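Local coordinates for protein 2-oxo-1,2-dihydroquinoline 8-monooxygenase, oxygenase component (Pseudomonas putida, PDB 1Z02) that probably hydroxylates 2-oxo-1,2-dihydroquinoline at carbon 8, serving as the oxygenase component of a Rieske-type monooxygenase with a [2Fe-2S] cluster and a mononuclear iron, at residues 200-205 / 327-332; 223-228 / 359-364; 307-312 / 351-356. All coordinates share one frame; numbering follows the deposited sequence.

Contact 1: residues 200-205 / 327-332; sequences GMHRTG and EYWEIL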
loop_
_atom_site.group_PDB
_atom_site.type_symbol
_atom_site.label_atom_id
_atom_site.label_comp_id
_atom_site.label_asym_id
_atom_site.label_seq_id
_atom_site.Cartn_x
_atom_site.Cartn_y
_atom_site.Cartn_z
ATOM N N GLY A 200 28.860 -14.556 7.480
ATOM C CA GLY A 200 27.425 -14.698 7.370
ATOM C C GLY A 200 26.724 -13.574 6.648
ATOM O O GLY A 200 27.328 -12.825 5.874
ATOM N N MET A 201 25.432 -13.441 6.919
ATOM C CA MET A 201 24.636 -12.419 6.258
ATOM C C MET A 201 23.355 -12.151 7.024
ATOM O O MET A 201 22.983 -12.909 7.924
ATOM C CB MET A 201 24.251 -12.923 4.876
ATOM C CG MET A 201 23.374 -14.176 4.964
ATOM S SD MET A 201 23.135 -14.986 3.385
ATOM C CE MET A 201 22.241 -16.363 3.849
ATOM N N HIS A 202 22.692 -11.058 6.662
ATOM C CA HIS A 202 21.403 -10.727 7.249
ATOM C C HIS A 202 20.523 -10.173 6.129
ATOM O O HIS A 202 20.972 -9.379 5.297
ATOM C CB HIS A 202 21.544 -9.768 8.444
ATOM C CG HIS A 202 22.118 -8.430 8.116
ATOM N ND1 HIS A 202 21.378 -7.422 7.534
ATOM C CD2 HIS A 202 23.338 -7.900 8.363
ATOM C CE1 HIS A 202 22.115 -6.333 7.443
ATOM N NE2 HIS A 202 23.312 -6.597 7.941
ATOM N N ARG A 203 19.286 -10.651 6.076
ATOM C CA ARG A 203 18.355 -10.232 5.040
ATOM C C ARG A 203 17.007 -9.869 5.629
ATOM O O ARG A 203 16.523 -10.530 6.546
ATOM C CB ARG A 203 18.159 -11.364 4.028
ATOM C CG ARG A 203 19.437 -11.862 3.383
ATOM C CD ARG A 203 19.171 -13.092 2.530
ATOM N NE ARG A 203 19.138 -14.316 3.327
ATOM C CZ ARG A 203 18.801 -15.511 2.843
ATOM N NH1 ARG A 203 18.458 -15.664 1.585
ATOM N NH2 ARG A 203 18.837 -16.579 3.604
ATOM N N THR A 204 16.389 -8.829 5.084
ATOM C CA THR A 204 15.088 -8.399 5.565
ATOM C C THR A 204 14.057 -9.471 5.246
ATOM O O THR A 204 13.958 -9.939 4.103
ATOM C CB THR A 204 14.663 -7.072 4.913
ATOM O OG1 THR A 204 15.679 -6.089 5.136
ATOM C CG2 THR A 204 13.367 -6.575 5.524
ATOM N N GLY A 205 13.317 -9.879 6.276
ATOM C CA GLY A 205 12.276 -10.880 6.124
ATOM C C GLY A 205 10.923 -10.193 6.110
ATOM O O GLY A 205 10.708 -9.221 6.832
ATOM N N GLU A 327 14.773 -8.519 10.516
ATOM C CA GLU A 327 16.052 -8.716 9.838
ATOM C C GLU A 327 16.575 -10.090 10.270
ATOM O O GLU A 327 16.913 -10.301 11.428
ATOM C CB GLU A 327 17.036 -7.607 10.231
ATOM C CG GLU A 327 18.287 -7.521 9.359
ATOM C CD GLU A 327 17.989 -7.119 7.929
ATOM O OE1 GLU A 327 16.818 -6.867 7.596
ATOM O OE2 GLU A 327 18.932 -7.054 7.122
ATOM N N TYR A 328 16.617 -11.022 9.326
ATOM C CA TYR A 328 17.059 -12.386 9.600
ATOM C C TYR A 328 18.576 -12.565 9.450
ATOM O O TYR A 328 19.128 -12.468 8.350
ATOM C CB TYR A 328 16.292 -13.330 8.673
ATOM C CG TYR A 328 16.764 -14.767 8.642
ATOM C CD1 TYR A 328 16.950 -15.498 9.822
ATOM C CD2 TYR A 328 16.948 -15.422 7.424
ATOM C CE1 TYR A 328 17.303 -16.854 9.781
ATOM C CE2 TYR A 328 17.295 -16.771 7.373
ATOM C CZ TYR A 328 17.467 -17.483 8.551
ATOM O OH TYR A 328 17.775 -18.825 8.473
ATOM N N TRP A 329 19.241 -12.820 10.574
ATOM C CA TRP A 329 20.685 -13.018 10.591
ATOM C C TRP A 329 21.050 -14.495 10.590
ATOM O O TRP A 329 20.408 -15.301 11.263
ATOM C CB TRP A 329 21.304 -12.367 11.832
ATOM C CG TRP A 329 21.278 -10.869 11.831
ATOM C CD1 TRP A 329 20.175 -10.059 11.865
ATOM C CD2 TRP A 329 22.416 -9.998 11.826
ATOM N NE1 TRP A 329 20.562 -8.738 11.884
ATOM C CE2 TRP A 329 21.931 -8.672 11.860
ATOM C CE3 TRP A 329 23.803 -10.209 11.794
ATOM C CZ2 TRP A 329 22.783 -7.561 11.867
ATOM C CZ3 TRP A 329 24.649 -9.106 11.801
ATOM C CH2 TRP A 329 24.135 -7.799 11.837
ATOM N N GLU A 330 22.080 -14.836 9.816
ATOM C CA GLU A 330 22.598 -16.202 9.736
ATOM C C GLU A 330 24.114 -16.108 9.762
ATOM O O GLU A 330 24.702 -15.600 8.816
ATOM C CB GLU A 330 22.231 -16.881 8.421
ATOM C CG GLU A 330 20.782 -17.113 8.164
ATOM C CD GLU A 330 20.576 -17.718 6.804
ATOM O OE1 GLU A 330 20.970 -18.888 6.601
ATOM O OE2 GLU A 330 20.044 -17.015 5.926
ATOM N N ILE A 331 24.749 -16.572 10.831
ATOM C CA ILE A 331 26.203 -16.546 10.864
ATOM C C ILE A 331 26.779 -17.888 11.284
ATOM O O ILE A 331 26.144 -18.665 12.007
ATOM C CB ILE A 331 26.770 -15.444 11.824
ATOM C CG1 ILE A 331 26.458 -15.795 13.282
ATOM C CG2 ILE A 331 26.221 -14.079 11.431
ATOM C CD1 ILE A 331 27.171 -14.939 14.290
ATOM N N LEU A 332 27.989 -18.153 10.805
ATOM C CA LEU A 332 28.714 -19.373 11.131
ATOM C C LEU A 332 29.966 -18.899 11.838
ATOM O O LEU A 332 30.648 -17.988 11.367
ATOM C CB LEU A 332 29.085 -20.152 9.863
ATOM C CG LEU A 332 27.905 -20.746 9.100
ATOM C CD1 LEU A 332 28.381 -21.414 7.835
ATOM C CD2 LEU A 332 27.175 -21.727 10.002
HETATM O O HOH W 1 19.786 -14.084 6.329
#

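Contact 2: residues 223-228 / 359-364; sequences LVHKDN and HGFNDS. With FE (Fe (III) ion), chain G.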
loop_
_atom_site.group_PDB
_atom_site.type_symbol
_atom_site.label_atom_id
_atom_site.label_comp_id
_atom_site.label_asym_id
_atom_site.label_seq_id
_atom_site.Cartn_x
_atom_site.Cartn_y
_atom_site.Cartn_z
ATOM N N LEU A 223 9.676 -32.045 5.198
ATOM C CA LEU A 223 9.130 -31.716 3.886
ATOM C C LEU A 223 9.702 -30.411 3.310
ATOM O O LEU A 223 9.770 -30.240 2.093
ATOM C CB LEU A 223 7.605 -31.626 3.990
ATOM C CG LEU A 223 6.721 -32.795 3.579
ATOM C CD1 LEU A 223 7.343 -33.974 3.690
ATOM C CD2 LEU A 223 5.689 -32.987 4.446
ATOM N N VAL A 224 10.115 -29.513 4.202
ATOM C CA VAL A 224 10.672 -28.219 3.829
ATOM C C VAL A 224 12.106 -28.306 3.302
ATOM O O VAL A 224 12.474 -27.566 2.403
ATOM C CB VAL A 224 10.636 -27.235 5.042
ATOM C CG1 VAL A 224 11.405 -25.953 4.707
ATOM C CG2 VAL A 224 9.182 -26.924 5.440
ATOM N N HIS A 225 12.900 -29.223 3.849
ATOM C CA HIS A 225 14.303 -29.376 3.466
ATOM C C HIS A 225 14.643 -30.674 2.740
ATOM O O HIS A 225 15.798 -30.886 2.385
ATOM C CB HIS A 225 15.192 -29.297 4.716
ATOM C CG HIS A 225 15.057 -28.017 5.482
ATOM N ND1 HIS A 225 15.690 -26.852 5.102
ATOM C CD2 HIS A 225 14.336 -27.714 6.584
ATOM C CE1 HIS A 225 15.360 -25.886 5.937
ATOM N NE2 HIS A 225 14.538 -26.383 6.842
ATOM N N LYS A 226 13.659 -31.545 2.535
ATOM C CA LYS A 226 13.909 -32.829 1.882
ATOM C C LYS A 226 14.564 -32.739 0.509
ATOM O O LYS A 226 15.361 -33.600 0.166
ATOM C CB LYS A 226 12.612 -33.642 1.770
ATOM C CG LYS A 226 11.509 -32.907 1.039
ATOM C CD LYS A 226 10.232 -33.727 0.902
ATOM C CE LYS A 226 10.345 -34.893 -0.077
ATOM N NZ LYS A 226 11.017 -36.108 0.449
ATOM N N ASP A 227 14.233 -31.712 -0.272
ATOM C CA ASP A 227 14.789 -31.543 -1.618
ATOM C C ASP A 227 16.080 -30.722 -1.668
ATOM O O ASP A 227 16.675 -30.557 -2.732
ATOM C CB ASP A 227 13.746 -30.895 -2.541
ATOM C CG ASP A 227 12.505 -31.750 -2.711
ATOM O OD1 ASP A 227 11.532 -31.297 -3.354
ATOM O OD2 ASP A 227 12.507 -32.887 -2.199
ATOM N N ASN A 228 16.509 -30.193 -0.528
ATOM C CA ASN A 228 17.730 -29.400 -0.496
ATOM C C ASN A 228 18.911 -30.186 -1.066
ATOM O O ASN A 228 19.082 -31.382 -0.798
ATOM C CB ASN A 228 18.038 -28.952 0.931
ATOM C CG ASN A 228 17.021 -27.963 1.462
ATOM O OD1 ASN A 228 16.114 -27.526 0.746
ATOM N ND2 ASN A 228 17.168 -27.601 2.724
ATOM N N HIS A 359 22.322 -20.662 2.299
ATOM C CA HIS A 359 21.388 -20.425 1.197
ATOM C C HIS A 359 20.649 -21.706 0.796
ATOM O O HIS A 359 19.428 -21.774 0.863
ATOM C CB HIS A 359 22.128 -19.892 -0.026
ATOM C CG HIS A 359 22.283 -18.406 -0.042
ATOM N ND1 HIS A 359 21.209 -17.548 0.009
ATOM C CD2 HIS A 359 23.386 -17.625 -0.132
ATOM C CE1 HIS A 359 21.641 -16.299 -0.049
ATOM N NE2 HIS A 359 22.960 -16.320 -0.136
ATOM N N GLY A 360 21.407 -22.718 0.387
ATOM C CA GLY A 360 20.816 -23.972 -0.056
ATOM C C GLY A 360 19.871 -24.665 0.905
ATOM O O GLY A 360 18.884 -25.267 0.488
ATOM N N PHE A 361 20.170 -24.579 2.194
ATOM C CA PHE A 361 19.345 -25.210 3.216
ATOM C C PHE A 361 18.292 -24.249 3.773
ATOM O O PHE A 361 17.091 -24.517 3.702
ATOM C CB PHE A 361 20.240 -25.705 4.366
ATOM C CG PHE A 361 19.525 -26.547 5.380
ATOM C CD1 PHE A 361 19.219 -27.880 5.111
ATOM C CD2 PHE A 361 19.142 -26.005 6.602
ATOM C CE1 PHE A 361 18.545 -28.657 6.054
ATOM C CE2 PHE A 361 18.469 -26.768 7.546
ATOM C CZ PHE A 361 18.168 -28.097 7.273
ATOM N N ASN A 362 18.751 -23.124 4.317
ATOM C CA ASN A 362 17.858 -22.143 4.938
ATOM C C ASN A 362 16.958 -21.270 4.057
ATOM O O ASN A 362 16.012 -20.681 4.561
ATOM C CB ASN A 362 18.668 -21.257 5.892
ATOM C CG ASN A 362 19.187 -22.031 7.084
ATOM O OD1 ASN A 362 20.393 -22.157 7.297
ATOM N ND2 ASN A 362 18.271 -22.570 7.863
ATOM N N ASP A 363 17.231 -21.165 2.762
ATOM C CA ASP A 363 16.357 -20.357 1.910
ATOM C C ASP A 363 14.948 -20.949 1.914
ATOM O O ASP A 363 13.963 -20.231 1.778
ATOM C CB ASP A 363 16.877 -20.305 0.472
ATOM C CG ASP A 363 18.016 -19.322 0.294
ATOM O OD1 ASP A 363 18.578 -19.267 -0.826
ATOM O OD2 ASP A 363 18.345 -18.601 1.264
ATOM N N SER A 364 14.853 -22.266 2.077
ATOM C CA SER A 364 13.556 -22.939 2.098
ATOM C C SER A 364 12.707 -22.490 3.279
ATOM O O SER A 364 11.480 -22.462 3.194
ATOM C CB SER A 364 13.749 -24.456 2.163
ATOM O OG SER A 364 14.418 -24.929 1.012
HETATM FE FE FE G . 14.240 -25.268 8.527
HETATM O O HOH W 2 12.260 -27.131 -0.180
HETATM O O HOH W 3 15.803 -25.747 10.176
HETATM O O HOH W 4 14.645 -23.617 10.007
#

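Contact 3: residues 307-312 / 351-356; sequences WPEEHV and HMYKPL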
loop_
_atom_site.group_PDB
_atom_site.type_symbol
_atom_site.label_atom_id
_atom_site.label_comp_id
_atom_site.label_asym_id
_atom_site.label_seq_id
_atom_site.Cartn_x
_atom_site.Cartn_y
_atom_site.Cartn_z
ATOM N N TRP A 307 27.144 -27.515 13.583
ATOM C CA TRP A 307 26.562 -27.285 12.265
ATOM C C TRP A 307 27.288 -26.135 11.563
ATOM O O TRP A 307 27.544 -25.088 12.165
ATOM C CB TRP A 307 25.072 -26.970 12.404
ATOM C CG TRP A 307 24.343 -26.830 11.105
ATOM C CD1 TRP A 307 24.230 -25.702 10.344
ATOM C CD2 TRP A 307 23.640 -27.860 10.402
ATOM N NE1 TRP A 307 23.499 -25.963 9.212
ATOM C CE2 TRP A 307 23.123 -27.283 9.221
ATOM C CE3 TRP A 307 23.396 -29.218 10.653
ATOM C CZ2 TRP A 307 22.376 -28.014 8.291
ATOM C CZ3 TRP A 307 22.651 -29.949 9.725
ATOM C CH2 TRP A 307 22.150 -29.342 8.560
ATOM N N PRO A 308 27.634 -26.316 10.278
ATOM C CA PRO A 308 27.385 -27.522 9.472
ATOM C C PRO A 308 28.403 -28.649 9.680
ATOM O O PRO A 308 28.215 -29.769 9.201
ATOM C CB PRO A 308 27.394 -26.983 8.045
ATOM C CG PRO A 308 28.359 -25.869 8.121
ATOM C CD PRO A 308 28.045 -25.191 9.424
ATOM N N GLU A 309 29.482 -28.336 10.390
ATOM C CA GLU A 309 30.530 -29.307 10.688
ATOM C C GLU A 309 31.099 -29.077 12.089
ATOM O O GLU A 309 30.846 -28.043 12.715
ATOM C CB GLU A 309 31.653 -29.208 9.655
ATOM C CG GLU A 309 31.261 -29.687 8.268
ATOM C CD GLU A 309 32.325 -29.400 7.225
ATOM O OE1 GLU A 309 32.222 -29.953 6.109
ATOM O OE2 GLU A 309 33.257 -28.619 7.514
ATOM N N GLU A 310 31.881 -30.039 12.570
ATOM C CA GLU A 310 32.467 -29.939 13.899
ATOM C C GLU A 310 33.279 -28.666 14.057
ATOM O O GLU A 310 33.928 -28.209 13.114
ATOM C CB GLU A 310 33.347 -31.155 14.184
ATOM C CG GLU A 310 32.687 -32.477 13.887
ATOM C CD GLU A 310 33.526 -33.648 14.340
ATOM O OE1 GLU A 310 33.140 -34.796 14.046
ATOM O OE2 GLU A 310 34.569 -33.427 14.991
ATOM N N HIS A 311 33.243 -28.102 15.260
ATOM C CA HIS A 311 33.962 -26.867 15.573
ATOM C C HIS A 311 33.350 -25.632 14.923
ATOM O O HIS A 311 33.847 -24.518 15.089
ATOM C CB HIS A 311 35.436 -26.976 15.179
ATOM C CG HIS A 311 36.162 -28.083 15.875
ATOM N ND1 HIS A 311 36.312 -29.336 15.325
ATOM C CD2 HIS A 311 36.753 -28.133 17.094
ATOM C CE1 HIS A 311 36.966 -30.111 16.173
ATOM N NE2 HIS A 311 37.244 -29.405 17.253
ATOM N N VAL A 312 32.272 -25.838 14.174
ATOM C CA VAL A 312 31.563 -24.738 13.524
ATOM C C VAL A 312 30.174 -24.708 14.144
ATOM O O VAL A 312 29.609 -25.760 14.434
ATOM C CB VAL A 312 31.414 -24.967 12.001
ATOM C CG1 VAL A 312 30.661 -23.808 11.375
ATOM C CG2 VAL A 312 32.782 -25.115 11.355
ATOM N N HIS A 351 32.686 -21.291 -0.698
ATOM C CA HIS A 351 32.354 -22.320 -1.674
ATOM C C HIS A 351 31.654 -23.551 -1.128
ATOM O O HIS A 351 31.461 -24.525 -1.853
ATOM C CB HIS A 351 33.631 -22.735 -2.404
ATOM C CG HIS A 351 34.427 -21.576 -2.922
ATOM N ND1 HIS A 351 34.020 -20.815 -3.996
ATOM C CD2 HIS A 351 35.576 -21.016 -2.476
ATOM C CE1 HIS A 351 34.885 -19.833 -4.189
ATOM N NE2 HIS A 351 35.837 -19.932 -3.280
ATOM N N MET A 352 31.264 -23.514 0.140
ATOM C CA MET A 352 30.587 -24.661 0.724
ATOM C C MET A 352 29.417 -24.254 1.621
ATOM O O MET A 352 28.253 -24.415 1.248
ATOM C CB MET A 352 31.591 -25.502 1.517
ATOM C CG MET A 352 31.278 -26.985 1.524
ATOM S SD MET A 352 29.605 -27.330 2.111
ATOM C CE MET A 352 29.953 -28.289 3.530
ATOM N N TYR A 353 29.732 -23.716 2.795
ATOM C CA TYR A 353 28.705 -23.307 3.747
ATOM C C TYR A 353 27.700 -22.283 3.213
ATOM O O TYR A 353 26.491 -22.472 3.343
ATOM C CB TYR A 353 29.346 -22.744 5.017
ATOM C CG TYR A 353 30.389 -23.636 5.658
ATOM C CD1 TYR A 353 30.268 -25.027 5.628
ATOM C CD2 TYR A 353 31.473 -23.083 6.338
ATOM C CE1 TYR A 353 31.203 -25.842 6.266
ATOM C CE2 TYR A 353 32.406 -23.886 6.979
ATOM C CZ TYR A 353 32.268 -25.262 6.941
ATOM O OH TYR A 353 33.198 -26.052 7.575
ATOM N N LYS A 354 28.183 -21.197 2.620
ATOM C CA LYS A 354 27.269 -20.176 2.111
ATOM C C LYS A 354 26.304 -20.665 1.034
ATOM O O LYS A 354 25.093 -20.627 1.221
ATOM C CB LYS A 354 28.050 -18.969 1.587
ATOM C CG LYS A 354 27.161 -17.806 1.166
ATOM C CD LYS A 354 27.977 -16.641 0.617
ATOM C CE LYS A 354 27.075 -15.481 0.220
ATOM N NZ LYS A 354 27.836 -14.348 -0.389
ATOM N N PRO A 355 26.818 -21.135 -0.110
ATOM C CA PRO A 355 25.896 -21.598 -1.151
ATOM C C PRO A 355 25.046 -22.818 -0.795
ATOM O O PRO A 355 23.860 -22.855 -1.106
ATOM C CB PRO A 355 26.823 -21.871 -2.333
ATOM C CG PRO A 355 28.083 -22.324 -1.657
ATOM C CD PRO A 355 28.218 -21.327 -0.528
ATOM N N LEU A 356 25.640 -23.812 -0.141
ATOM C CA LEU A 356 24.902 -25.025 0.200
ATOM C C LEU A 356 24.106 -25.004 1.497
ATOM O O LEU A 356 23.065 -25.649 1.585
ATOM C CB LEU A 356 25.849 -26.228 0.234
ATOM C CG LEU A 356 26.508 -26.657 -1.083
ATOM C CD1 LEU A 356 27.412 -27.852 -0.833
ATOM C CD2 LEU A 356 25.442 -27.042 -2.108
#

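Contact 1: residues 200-205 / 327-332
His202 and Trp329 face each other in a non-hydrogen-bonded pair of two antiparallel strands, and the imidazole makes an offset stack with the six-membered ring of Trp329, planes 27° apart. CB of His202 sits over the indole five-membered ring, a CH-pi contact. CG of His202, between backbone N and carbonyl carbon (chi1 63°), comes 3.8 Å from Trp329 CE2. Both ring nitrogens are used: ND1 donates to the anti lone pair of Glu327 OE2 at 2.5 Å, and NE2 bonds Glu52. The other oxygen, Glu327 OE1, accepts from Thr204 OG1 at 2.8 Å through its syn lone pair.

Met201 and Glu330, like Arg203 and Tyr328, exchange N-H...O bonds in both directions, satisfying these backbone groups. Their face carries a salt bridge, Arg203 NH2 to Glu330 OE2 at 2.7 Å, close to the guanidinium plane. One water accepts from Arg203 NE and donates to Glu330 OE2 and Tyr328 O. Arg203 NH1 pairs with Asp363, while Tyr328 OH bonds Glu316. Met201 runs beside Glu330, its CE near OE2.

Both oxygens of Glu327, and OE2 of Glu330, have donors, which would probably offset part of the cost of burying them; Arg203 shares its charge between two acids.

Contact 2: residues 223-228 / 359-364
Asn228 and Phe361 bring their CA atoms to 5.8 Å where a type I turn from His225 to Asn228, following helix 222-225, meets the bend that leads into helix 363-376. The phenyl of Phe361 lies almost flat on the imidazole of His225, an offset stack with centroids 3.9 Å apart and planes at 12°, with His225 ND1 over the middle of the phenyl. CG of Phe361 is anti to its backbone N (chi1 -172°), which puts it 3.9 Å from His225 ND1. Val224 CG1 rests on the opposite imidazole face. A flat, apolar ring suits this place because it probably helps hold the tilt of the histidine and offers no ligand atom to the iron, which His225 NE2 binds at 2.0 Å. An alanine at Phe361 would probably leave the imidazole face opposite Val224 without the phenyl and the metal-bound ring freer to rock.

Asn228 stands its amide steeply against the phenyl, planes 79° apart, and ND2 makes a weak bond to Phe361 O at 3.2 Å. Its OD1 lies 3.1 Å from Ser364 OG, whose small side chain lets CB settle beside Val224 CG1.

His221 and Asp365 complete the protein ligands of a two-histidine, one-carboxylate site, two waters also bind the iron, and Asn362 ND2 hydrogen-bonds Asp365 OD1. Trp106 of a second subunit packs on helix 222-225, while Asn362 touches strand 325-335 and His359 strand 196-206.

Contact 3: residues 307-312 / 351-356
Tyr353 hands its phenol hydrogen to Glu309: OH is 2.6 Å from OE2, and the short bond is the polar link between the loop and the helix. The hydroxyl comes from above the carboxylate plane, 51° out of it, and the carboxylate and ring planes stand nearly perpendicular. Pro308 meets the same ring from another direction. Its CG lies 3.3 Å from Tyr353 CD1 while its CD is over the ring face, a compact pyrrolidine being well suited to lie against an aromatic surface. Val312 CG2 comes tip to tip with the phenol end, 4.4 Å from Tyr353 CZ, and the methyl of Met352 approaches Glu309 OE1 in the same manner.

The loop joins strands 301-305 and 313-320, neighbours in the antiparallel sheet, and helix 339-359 lies against it, consistent with the helix-grip design of the Bet v 1-like clan. Within the loop a cis peptide bond precedes Pro308, and a type II turn runs from Glu309 to Val312, closed by Val312 N to Glu309 O at 3.0 Å. On the helix, Tyr353 points its CB toward the loop. The helix is kinked at Pro355, which has no N-H to give the preceding turn, and it carries a wider pi-type turn.

Farther out, Arg348 of the same helix forms a salt bridge with Glu309 OE1, so the carboxylate has a charged partner besides the phenol. Phe345 also touches Tyr353, and Cys357 backs Pro308.

In the fold
Contact 1 lies nearest the centre of the chain, about 8 Å from it to the contact's own centre against about 20 Å for contacts 2 and 3, though it is only partly buried. It is a regular strand pair carrying one salt bridge and a His-carboxylate bond, whereas contact 2 is irregular backbone shaped round a metal ligand, and contact 3 is a buried loop-to-helix join flanked by the exposed Glu310 and His311. Strand 325-335 of contact 1 leads into helix 339-359 of contact 3, and Leu332 CD1 packs 3.3 Å from Tyr353 CB. That helix ends at contact 2, where Phe361 also meets Trp307. Glu330 of contact 1 rests on Asn362, which bonds the iron ligand Asp365.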